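Local structure of proteolytically activated form of PPO4 Tyrosinase (4OUA) at residues W131-P139 with I205-R216; F183-D194 with V257-H268. The protein uses a two-copper centre to hydroxylate monophenols and oxidise the resulting o-diphenols to o-quinones, the initial step of melanin synthesis. One frame throughout, in Å; residues are numbered along the deposited sequence.

In the fold
Four segments of the tyrosinase central domain meet in two contacts. Residues 131-139 come first, in the loop between helix 116-125 and helix 141-144. Residues 183-194 follow, in the long loop that leads into helix 201-224. That helix carries 205-216, and its packing on 131-139 closes contact 1. Contact 2 closes later, when the end of helix 246-258 and the loop after it, 257-268, return to 183-194. The two closures cross, since their segments alternate along the chain. They also touch: Lys-207 of helix 201-224 reaches Asn-192, and Trp-131 packs on Val-257. Helix 246-258, which bears the copper ligands His-250 and His-254, packs against contact 1 and ends in contact 2.

Contact 1 (W131-P139 with I205-R216); sequences WDTGFALVP and IGKLDLEADSTR
Leu-137 lies across Leu-208 at about a right angle, and their two CG atoms are 3.8 Å apart. The contact is apolar packing of an irregular loop on a helix. The side chain of Leu-137 can be followed outward. Its CB sits over the turn at Ala-212 and meets Ala-212 CB at 4.2 Å. Its CG reaches Leu-208. CG stands anti to the backbone N (chi1 -173°), and from there the CD2 branch enters the helix surface. It lies against the carbonyl O of Leu-208, the N of Ala-212, CB of Glu-211 and OG1 of Thr-215. That hydroxyl is already engaged: Thr-215 OG1 donates to Glu-211 O at 2.8 Å, from above the carbonyl plane.

Val-138 and Pro-139 extend the packing along the helix. Val-138 CG2 rests on Leu-208 CB at 3.9 Å, and its CG1 faces Ile-205 CG2. Leu-208 CD2 touches Pro-139 CD and also lies at the edge of the Trp-131 ring, near CZ2. Thr-133 CG2 stands over the centre of that ring, 3.5 Å above its plane. At the other end Gly-134 lies beside Arg-216. The Arg-216 guanidinium runs alongside the Phe-135 ring, with the planes 10° apart and NH2 3.5 Å from Phe-135 CD1. Arg-216 NH1 is hydrogen-bonded to Ile-379 O near the C terminus.

Helix 246-258, which carries the copper ligands His-250 and His-254, packs against both segments, with Ile-253 on Trp-131 and Phe-256 on Thr-215. Helix 277-295 packs on Trp-131, and Ile-144 of helix 141-144 touches both Pro-139 and Ile-205.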
loop_
_atom_site.group_PDB
_atom_site.type_symbol
_atom_site.label_atom_id
_atom_site.label_comp_id
_atom_site.label_asym_id
_atom_site.label_seq_id
_atom_site.Cartn_x
_atom_site.Cartn_y
_atom_site.Cartn_z
ATOM N N TRP A 131 6.932 -3.370 3.323
ATOM C CA TRP A 131 7.621 -4.582 2.904
ATOM C C TRP A 131 8.843 -4.227 2.057
ATOM O O TRP A 131 8.727 -3.979 0.857
ATOM C CB TRP A 131 6.654 -5.479 2.127
ATOM C CG TRP A 131 7.241 -6.746 1.590
ATOM C CD1 TRP A 131 8.384 -7.369 2.002
ATOM C CD2 TRP A 131 6.707 -7.546 0.530
ATOM N NE1 TRP A 131 8.593 -8.509 1.262
ATOM C CE2 TRP A 131 7.577 -8.639 0.351
ATOM C CE3 TRP A 131 5.577 -7.442 -0.287
ATOM C CZ2 TRP A 131 7.351 -9.620 -0.608
ATOM C CZ3 TRP A 131 5.356 -8.417 -1.240
ATOM C CH2 TRP A 131 6.239 -9.492 -1.391
ATOM N N ASP A 132 10.012 -4.198 2.691
ATOM C CA ASP A 132 11.247 -3.815 2.013
ATOM C C ASP A 132 11.667 -4.865 0.982
ATOM O O ASP A 132 12.581 -5.656 1.219
ATOM C CB ASP A 132 12.364 -3.599 3.036
ATOM C CG ASP A 132 13.480 -2.719 2.507
ATOM O OD1 ASP A 132 13.650 -2.633 1.271
ATOM O OD2 ASP A 132 14.190 -2.110 3.335
ATOM N N THR A 133 10.996 -4.854 -0.164
ATOM C CA THR A 133 11.213 -5.861 -1.199
ATOM C C THR A 133 12.604 -5.771 -1.822
ATOM O O THR A 133 13.132 -6.763 -2.325
ATOM C CB THR A 133 10.159 -5.739 -2.313
ATOM O OG1 THR A 133 10.309 -4.482 -2.982
ATOM C CG2 THR A 133 8.757 -5.829 -1.729
ATOM N N GLY A 134 13.194 -4.580 -1.783
ATOM C CA GLY A 134 14.497 -4.354 -2.380
ATOM C C GLY A 134 15.651 -4.887 -1.549
ATOM O O GLY A 134 16.749 -5.102 -2.064
ATOM N N PHE A 135 15.407 -5.098 -0.259
ATOM C CA PHE A 135 16.444 -5.595 0.639
ATOM C C PHE A 135 16.123 -6.997 1.144
ATOM O O PHE A 135 17.024 -7.798 1.391
ATOM C CB PHE A 135 16.632 -4.642 1.822
ATOM C CG PHE A 135 17.657 -5.107 2.812
ATOM C CD1 PHE A 135 18.997 -4.810 2.633
ATOM C CD2 PHE A 135 17.284 -5.846 3.921
ATOM C CE1 PHE A 135 19.946 -5.242 3.542
ATOM C CE2 PHE A 135 18.226 -6.281 4.832
ATOM C CZ PHE A 135 19.559 -5.978 4.643
ATOM N N ALA A 136 14.837 -7.284 1.304
ATOM C CA ALA A 136 14.399 -8.599 1.762
ATOM C C ALA A 136 13.117 -9.014 1.051
ATOM O O ALA A 136 12.022 -8.859 1.588
ATOM C CB ALA A 136 14.200 -8.601 3.268
ATOM N N LEU A 137 13.266 -9.538 -0.162
ATOM C CA LEU A 137 12.123 -9.899 -0.990
ATOM C C LEU A 137 11.271 -10.974 -0.322
ATOM O O LEU A 137 10.046 -10.894 -0.327
ATOM C CB LEU A 137 12.590 -10.370 -2.369
ATOM C CG LEU A 137 11.499 -10.626 -3.409
ATOM C CD1 LEU A 137 10.564 -9.430 -3.523
ATOM C CD2 LEU A 137 12.123 -10.943 -4.757
ATOM N N VAL A 138 11.923 -11.976 0.258
ATOM C CA VAL A 138 11.205 -13.014 0.985
ATOM C C VAL A 138 10.766 -12.480 2.343
ATOM O O VAL A 138 11.590 -12.290 3.237
ATOM C CB VAL A 138 12.064 -14.277 1.179
ATOM C CG1 VAL A 138 11.261 -15.356 1.881
ATOM C CG2 VAL A 138 12.577 -14.780 -0.159
ATOM N N PRO A 139 9.457 -12.235 2.503
ATOM C CA PRO A 139 8.919 -11.641 3.730
ATOM C C PRO A 139 8.923 -12.625 4.893
ATOM O O PRO A 139 9.215 -13.804 4.689
ATOM C CB PRO A 139 7.490 -11.272 3.336
ATOM C CG PRO A 139 7.127 -12.302 2.314
ATOM C CD PRO A 139 8.392 -12.580 1.543
ATOM N N ILE A 205 7.578 -18.784 -2.452
ATOM C CA ILE A 205 8.796 -18.566 -1.682
ATOM C C ILE A 205 10.022 -18.826 -2.547
ATOM O O ILE A 205 11.033 -18.136 -2.429
ATOM C CB ILE A 205 8.857 -19.466 -0.433
ATOM C CG1 ILE A 205 7.557 -19.365 0.369
ATOM C CG2 ILE A 205 10.051 -19.095 0.433
ATOM C CD1 ILE A 205 7.316 -18.004 0.974
ATOM N N GLY A 206 9.924 -19.823 -3.421
ATOM C CA GLY A 206 11.007 -20.148 -4.330
ATOM C C GLY A 206 11.216 -19.068 -5.375
ATOM O O GLY A 206 12.350 -18.724 -5.709
ATOM N N LYS A 207 10.113 -18.533 -5.889
ATOM C CA LYS A 207 10.162 -17.487 -6.904
ATOM C C LYS A 207 10.814 -16.219 -6.362
ATOM O O LYS A 207 11.669 -15.620 -7.015
ATOM C CB LYS A 207 8.752 -17.173 -7.412
ATOM C CG LYS A 207 8.715 -16.195 -8.571
ATOM C CD LYS A 207 7.313 -15.644 -8.784
ATOM C CE LYS A 207 6.303 -16.755 -9.009
ATOM N NZ LYS A 207 4.929 -16.217 -9.212
ATOM N N LEU A 208 10.402 -15.818 -5.164
ATOM C CA LEU A 208 10.931 -14.618 -4.525
ATOM C C LEU A 208 12.425 -14.742 -4.253
ATOM O O LEU A 208 13.187 -13.799 -4.476
ATOM C CB LEU A 208 10.184 -14.336 -3.221
ATOM C CG LEU A 208 8.925 -13.471 -3.327
ATOM C CD1 LEU A 208 8.147 -13.777 -4.599
ATOM C CD2 LEU A 208 8.049 -13.643 -2.094
ATOM N N ASP A 209 12.837 -15.910 -3.773
ATOM C CA ASP A 209 14.235 -16.150 -3.438
ATOM C C ASP A 209 15.135 -15.959 -4.659
ATOM O O ASP A 209 16.234 -15.413 -4.552
ATOM C CB ASP A 209 14.409 -17.556 -2.863
ATOM C CG ASP A 209 15.733 -17.733 -2.151
ATOM O OD1 ASP A 209 16.238 -16.742 -1.585
ATOM O OD2 ASP A 209 16.268 -18.861 -2.154
ATOM N N LEU A 210 14.655 -16.394 -5.820
ATOM C CA LEU A 210 15.419 -16.286 -7.062
ATOM C C LEU A 210 15.405 -14.867 -7.625
ATOM O O LEU A 210 16.399 -14.403 -8.181
ATOM C CB LEU A 210 14.878 -17.262 -8.109
ATOM C CG LEU A 210 15.161 -18.746 -7.876
ATOM C CD1 LEU A 210 14.583 -19.582 -9.006
ATOM C CD2 LEU A 210 16.656 -18.986 -7.736
ATOM N N GLU A 211 14.275 -14.181 -7.479
ATOM C CA GLU A 211 14.122 -12.834 -8.021
ATOM C C GLU A 211 14.702 -11.768 -7.092
ATOM O O GLU A 211 14.724 -10.585 -7.433
ATOM C CB GLU A 211 12.647 -12.535 -8.299
ATOM C CG GLU A 211 12.032 -13.380 -9.407
ATOM C CD GLU A 211 12.585 -13.046 -10.783
ATOM O OE1 GLU A 211 13.343 -12.059 -10.904
ATOM O OE2 GLU A 211 12.261 -13.772 -11.746
ATOM N N ALA A 212 15.179 -12.197 -5.926
ATOM C CA ALA A 212 15.690 -11.281 -4.909
ATOM C C ALA A 212 16.815 -10.387 -5.428
ATOM O O ALA A 212 16.735 -9.163 -5.330
ATOM C CB ALA A 212 16.165 -12.064 -3.695
ATOM N N ASP A 213 17.861 -11.003 -5.975
ATOM C CA ASP A 213 19.028 -10.266 -6.454
ATOM C C ASP A 213 18.667 -9.214 -7.498
ATOM O O ASP A 213 19.100 -8.066 -7.405
ATOM C CB ASP A 213 20.065 -11.231 -7.034
ATOM C CG ASP A 213 20.693 -12.121 -5.979
ATOM O OD1 ASP A 213 20.138 -13.206 -5.704
ATOM O OD2 ASP A 213 21.745 -11.734 -5.427
ATOM N N SER A 214 17.876 -9.604 -8.490
ATOM C CA SER A 214 17.496 -8.691 -9.562
ATOM C C SER A 214 16.607 -7.562 -9.045
ATOM O O SER A 214 16.661 -6.439 -9.546
ATOM C CB SER A 214 16.782 -9.448 -10.683
ATOM O OG SER A 214 15.527 -9.937 -10.248
ATOM N N THR A 215 15.793 -7.866 -8.040
ATOM C CA THR A 215 14.884 -6.879 -7.470
ATOM C C THR A 215 15.642 -5.760 -6.761
ATOM O O THR A 215 15.258 -4.593 -6.845
ATOM C CB THR A 215 13.897 -7.528 -6.481
ATOM O OG1 THR A 215 13.011 -8.402 -7.194
ATOM C CG2 THR A 215 13.075 -6.465 -5.773
ATOM N N ARG A 216 16.715 -6.117 -6.063
ATOM C CA ARG A 216 17.536 -5.127 -5.375
ATOM C C ARG A 216 18.199 -4.182 -6.373
ATOM O O ARG A 216 18.283 -2.976 -6.140
ATOM C CB ARG A 216 18.602 -5.805 -4.511
ATOM C CG ARG A 216 19.633 -4.833 -3.956
ATOM C CD ARG A 216 20.698 -5.531 -3.127
ATOM N NE ARG A 216 20.161 -6.074 -1.882
ATOM C CZ ARG A 216 20.911 -6.510 -0.875
ATOM N NH1 ARG A 216 22.233 -6.461 -0.962
ATOM N NH2 ARG A 216 20.339 -6.989 0.221
#

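Contact 2 (F183-D194 with V257-H268); sequences FDTWKTTVRNPD and VGRGAIRGHMTH
The His-265 ring is held between Phe-183 on one face and Thr-189 on the other. Phe-183 presents its edge, a T-shaped pair with the planes at 79° and CD1 3.5 Å from His-265 NE2. Thr-189 CA makes a CH-pi contact, 3.6 Å from the His-265 ring centroid. With Trp-186 and His-268 these rings form an aromatic cluster, in which the loop after helix 246-258 meets the loop before helix 201-224. Val-190 CG2 lies over one face of Trp-186, toward its rim. Carbonyls line the ring edges: Val-190 O at His-265, Gly-264 O 3.4 Å from Phe-183 CZ, and Arg-263 O 3.4 Å from Trp-186 CH2. His-265 CG lies anti to the carbonyl carbon (chi1 -71°), directing the ring into this slot. Replacing His-265 with an alanine would probably open a gap between Phe-183 and Thr-189 and take away the ring face that the Phe-183 edge meets.

Pro-193 CG packs on Ile-262 CG1 at 3.7 Å. Arg-191 lies alongside Val-257 and reaches a salt bridge with Asp-275. Gly-260 CA makes a CA-H...O contact with Pro-193 O, the same atom that accepts a hydrogen bond from Ala-261 N at 2.9 Å, nearly along the C=O axis.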
loop_
_atom_site.group_PDB
_atom_site.type_symbol
_atom_site.label_atom_id
_atom_site.label_comp_id
_atom_site.label_asym_id
_atom_site.label_seq_id
_atom_site.Cartn_x
_atom_site.Cartn_y
_atom_site.Cartn_z
ATOM N N PHE A 183 -12.095 -15.221 -10.957
ATOM C CA PHE A 183 -12.262 -14.450 -9.730
ATOM C C PHE A 183 -13.695 -14.473 -9.198
ATOM O O PHE A 183 -13.948 -14.025 -8.080
ATOM C CB PHE A 183 -11.810 -13.004 -9.950
ATOM C CG PHE A 183 -10.369 -12.876 -10.363
ATOM C CD1 PHE A 183 -9.356 -12.896 -9.417
ATOM C CD2 PHE A 183 -10.028 -12.735 -11.699
ATOM C CE1 PHE A 183 -8.028 -12.779 -9.796
ATOM C CE2 PHE A 183 -8.705 -12.617 -12.084
ATOM C CZ PHE A 183 -7.703 -12.639 -11.132
ATOM N N ASP A 184 -14.627 -14.998 -9.989
ATOM C CA ASP A 184 -16.024 -15.055 -9.570
ATOM C C ASP A 184 -16.299 -16.255 -8.668
ATOM O O ASP A 184 -17.202 -16.219 -7.834
ATOM C CB ASP A 184 -16.954 -15.091 -10.787
ATOM C CG ASP A 184 -16.594 -16.192 -11.773
ATOM O OD1 ASP A 184 -15.857 -17.129 -11.398
ATOM O OD2 ASP A 184 -17.059 -16.122 -12.930
ATOM N N THR A 185 -15.520 -17.318 -8.838
ATOM C CA THR A 185 -15.695 -18.524 -8.030
ATOM C C THR A 185 -14.669 -18.612 -6.902
ATOM O O THR A 185 -14.827 -19.407 -5.974
ATOM C CB THR A 185 -15.599 -19.804 -8.889
ATOM O OG1 THR A 185 -14.288 -19.909 -9.457
ATOM C CG2 THR A 185 -16.633 -19.778 -10.006
ATOM N N TRP A 186 -13.618 -17.801 -6.984
ATOM C CA TRP A 186 -12.595 -17.771 -5.942
ATOM C C TRP A 186 -13.145 -17.165 -4.656
ATOM O O TRP A 186 -13.374 -15.959 -4.573
ATOM C CB TRP A 186 -11.363 -16.994 -6.410
ATOM C CG TRP A 186 -10.242 -17.878 -6.874
ATOM C CD1 TRP A 186 -9.994 -19.161 -6.479
ATOM C CD2 TRP A 186 -9.226 -17.550 -7.829
ATOM N NE1 TRP A 186 -8.882 -19.649 -7.124
ATOM C CE2 TRP A 186 -8.392 -18.679 -7.960
ATOM C CE3 TRP A 186 -8.937 -16.409 -8.586
ATOM C CZ2 TRP A 186 -7.292 -18.702 -8.813
ATOM C CZ3 TRP A 186 -7.843 -16.434 -9.433
ATOM C CH2 TRP A 186 -7.034 -17.573 -9.539
ATOM N N LYS A 187 -13.349 -18.013 -3.655
ATOM C CA LYS A 187 -13.955 -17.593 -2.399
ATOM C C LYS A 187 -13.063 -16.610 -1.645
ATOM O O LYS A 187 -13.547 -15.636 -1.069
ATOM C CB LYS A 187 -14.264 -18.816 -1.530
ATOM C CG LYS A 187 -15.048 -19.900 -2.262
ATOM C CD LYS A 187 -15.464 -21.028 -1.330
ATOM C CE LYS A 187 -16.501 -20.560 -0.318
ATOM N NZ LYS A 187 -17.789 -20.186 -0.965
ATOM N N THR A 188 -11.758 -16.865 -1.650
ATOM C CA THR A 188 -10.812 -15.952 -1.021
ATOM C C THR A 188 -9.775 -15.490 -2.034
ATOM O O THR A 188 -9.660 -16.059 -3.118
ATOM C CB THR A 188 -10.091 -16.604 0.180
ATOM O OG1 THR A 188 -9.026 -17.442 -0.289
ATOM C CG2 THR A 188 -11.063 -17.433 1.009
ATOM N N THR A 189 -9.027 -14.452 -1.679
ATOM C CA THR A 189 -7.908 -14.008 -2.504
ATOM C C THR A 189 -6.822 -15.085 -2.562
ATOM O O THR A 189 -6.609 -15.819 -1.598
ATOM C CB THR A 189 -7.313 -12.691 -1.979
ATOM O OG1 THR A 189 -6.891 -12.857 -0.620
ATOM C CG2 THR A 189 -8.356 -11.580 -2.046
ATOM N N VAL A 190 -6.141 -15.183 -3.699
ATOM C CA VAL A 190 -5.163 -16.247 -3.898
ATOM C C VAL A 190 -3.821 -15.736 -4.412
ATOM O O VAL A 190 -3.765 -14.868 -5.284
ATOM C CB VAL A 190 -5.696 -17.309 -4.870
ATOM C CG1 VAL A 190 -4.570 -18.215 -5.331
ATOM C CG2 VAL A 190 -6.798 -18.119 -4.205
ATOM N N ARG A 191 -2.741 -16.290 -3.867
ATOM C CA ARG A 191 -1.388 -15.919 -4.267
ATOM C C ARG A 191 -0.698 -17.042 -5.037
ATOM O O ARG A 191 -0.628 -18.176 -4.562
ATOM C CB ARG A 191 -0.551 -15.546 -3.043
ATOM C CG ARG A 191 -1.048 -14.324 -2.293
ATOM C CD ARG A 191 -0.264 -14.112 -1.008
ATOM N NE ARG A 191 -0.843 -13.052 -0.189
ATOM C CZ ARG A 191 -0.463 -12.773 1.054
ATOM N NH1 ARG A 191 0.500 -13.479 1.632
ATOM N NH2 ARG A 191 -1.051 -11.789 1.722
ATOM N N ASN A 192 -0.187 -16.716 -6.221
ATOM C CA ASN A 192 0.589 -17.663 -7.017
ATOM C C ASN A 192 -0.165 -18.968 -7.279
ATOM O O ASN A 192 0.308 -20.044 -6.912
ATOM C CB ASN A 192 1.920 -17.961 -6.317
ATOM C CG ASN A 192 2.958 -18.554 -7.253
ATOM O OD1 ASN A 192 3.032 -18.193 -8.428
ATOM N ND2 ASN A 192 3.768 -19.470 -6.733
ATOM N N PRO A 193 -1.342 -18.874 -7.918
ATOM C CA PRO A 193 -2.211 -20.037 -8.140
ATOM C C PRO A 193 -1.669 -21.013 -9.185
ATOM O O PRO A 193 -0.952 -20.610 -10.100
ATOM C CB PRO A 193 -3.517 -19.405 -8.622
ATOM C CG PRO A 193 -3.093 -18.137 -9.273
ATOM C CD PRO A 193 -1.923 -17.639 -8.474
ATOM N N ASP A 194 -2.019 -22.288 -9.036
ATOM C CA ASP A 194 -1.623 -23.317 -9.992
ATOM C C ASP A 194 -2.627 -23.421 -11.134
ATOM O O ASP A 194 -3.506 -22.570 -11.279
ATOM C CB ASP A 194 -1.484 -24.676 -9.300
ATOM C CG ASP A 194 -0.206 -24.796 -8.492
ATOM O OD1 ASP A 194 0.811 -24.184 -8.886
ATOM O OD2 ASP A 194 -0.215 -25.507 -7.465
ATOM N N VAL A 257 3.810 -12.114 -6.881
ATOM C CA VAL A 257 2.850 -12.617 -5.905
ATOM C C VAL A 257 1.597 -13.197 -6.552
ATOM O O VAL A 257 1.104 -14.246 -6.136
ATOM C CB VAL A 257 2.428 -11.507 -4.922
ATOM C CG1 VAL A 257 1.335 -12.008 -3.994
ATOM C CG2 VAL A 257 3.628 -11.016 -4.129
ATOM N N GLY A 258 1.084 -12.515 -7.569
ATOM C CA GLY A 258 -0.184 -12.889 -8.169
ATOM C C GLY A 258 -0.096 -13.854 -9.335
ATOM O O GLY A 258 -0.996 -14.669 -9.539
ATOM N N ARG A 259 0.987 -13.770 -10.099
ATOM C CA ARG A 259 1.119 -14.554 -11.323
ATOM C C ARG A 259 1.781 -15.911 -11.085
ATOM O O ARG A 259 2.989 -15.994 -10.863
ATOM C CB ARG A 259 1.913 -13.764 -12.367
ATOM C CG ARG A 259 1.916 -14.371 -13.761
ATOM C CD ARG A 259 0.521 -14.380 -14.365
ATOM N NE ARG A 259 0.554 -14.615 -15.807
ATOM C CZ ARG A 259 0.575 -15.819 -16.369
ATOM N NH1 ARG A 259 0.566 -16.909 -15.613
ATOM N NH2 ARG A 259 0.606 -15.933 -17.689
ATOM N N GLY A 260 0.979 -16.970 -11.131
ATOM C CA GLY A 260 1.493 -18.326 -11.066
ATOM C C GLY A 260 1.342 -19.004 -12.415
ATOM O O GLY A 260 1.827 -18.498 -13.427
ATOM N N ALA A 261 0.672 -20.152 -12.434
ATOM C CA ALA A 261 0.319 -20.796 -13.693
ATOM C C ALA A 261 -0.805 -20.001 -14.345
ATOM O O ALA A 261 -0.803 -19.770 -15.553
ATOM C CB ALA A 261 -0.095 -22.236 -13.467
ATOM N N ILE A 262 -1.763 -19.588 -13.523
ATOM C CA ILE A 262 -2.813 -18.671 -13.946
ATOM C C ILE A 262 -2.708 -17.391 -13.124
ATOM O O ILE A 262 -1.988 -17.347 -12.125
ATOM C CB ILE A 262 -4.218 -19.288 -13.789
ATOM C CG1 ILE A 262 -4.450 -19.734 -12.345
ATOM C CG2 ILE A 262 -4.392 -20.467 -14.733
ATOM C CD1 ILE A 262 -5.789 -20.407 -12.124
ATOM N N ARG A 263 -3.421 -16.351 -13.541
ATOM C CA ARG A 263 -3.327 -15.057 -12.873
ATOM C C ARG A 263 -4.098 -15.022 -11.553
ATOM O O ARG A 263 -5.284 -15.354 -11.500
ATOM C CB ARG A 263 -3.828 -13.945 -13.796
ATOM C CG ARG A 263 -3.041 -13.810 -15.089
ATOM C CD ARG A 263 -3.509 -12.607 -15.888
ATOM N NE ARG A 263 -4.925 -12.696 -16.227
ATOM C CZ ARG A 263 -5.609 -11.734 -16.839
ATOM N NH1 ARG A 263 -5.006 -10.604 -17.181
ATOM N NH2 ARG A 263 -6.896 -11.903 -17.109
ATOM N N GLY A 264 -3.410 -14.617 -10.489
ATOM C CA GLY A 264 -4.033 -14.445 -9.190
ATOM C C GLY A 264 -4.513 -13.019 -9.003
ATOM O O GLY A 264 -4.567 -12.247 -9.961
ATOM N N HIS A 265 -4.855 -12.660 -7.770
ATOM C CA HIS A 265 -5.394 -11.333 -7.487
ATOM C C HIS A 265 -4.344 -10.227 -7.603
ATOM O O HIS A 265 -4.604 -9.180 -8.196
ATOM C CB HIS A 265 -6.028 -11.304 -6.094
ATOM C CG HIS A 265 -7.310 -12.072 -5.998
ATOM N ND1 HIS A 265 -7.349 -13.441 -5.845
ATOM C CD2 HIS A 265 -8.601 -11.660 -6.037
ATOM C CE1 HIS A 265 -8.607 -13.839 -5.791
ATOM N NE2 HIS A 265 -9.385 -12.780 -5.906
ATOM N N MET A 266 -3.162 -10.462 -7.040
ATOM C CA MET A 266 -2.109 -9.447 -7.015
ATOM C C MET A 266 -1.620 -9.046 -8.407
ATOM O O MET A 266 -1.049 -7.970 -8.581
ATOM C CB MET A 266 -0.921 -9.933 -6.179
ATOM C CG MET A 266 -1.033 -9.629 -4.694
ATOM S SD MET A 266 -0.948 -7.863 -4.327
ATOM C CE MET A 266 0.753 -7.495 -4.744
ATOM N N THR A 267 -1.839 -9.906 -9.397
ATOM C CA THR A 267 -1.371 -9.623 -10.750
ATOM C C THR A 267 -2.493 -9.093 -11.638
ATOM O O THR A 267 -2.399 -9.131 -12.865
ATOM C CB THR A 267 -0.758 -10.871 -11.408
ATOM O OG1 THR A 267 -0.197 -10.514 -12.679
ATOM C CG2 THR A 267 -1.816 -11.946 -11.604
ATOM N N HIS A 268 -3.552 -8.594 -11.010
ATOM C CA HIS A 268 -4.678 -8.013 -11.731
ATOM C C HIS A 268 -5.129 -6.735 -11.029
ATOM O O HIS A 268 -5.593 -6.776 -9.891
ATOM C CB HIS A 268 -5.833 -9.013 -11.824
ATOM C CG HIS A 268 -6.821 -8.697 -12.904
ATOM N ND1 HIS A 268 -7.540 -7.521 -12.935
ATOM C CD2 HIS A 268 -7.213 -9.407 -13.989
ATOM C CE1 HIS A 268 -8.330 -7.519 -13.996
ATOM N NE2 HIS A 268 -8.150 -8.652 -14.651
#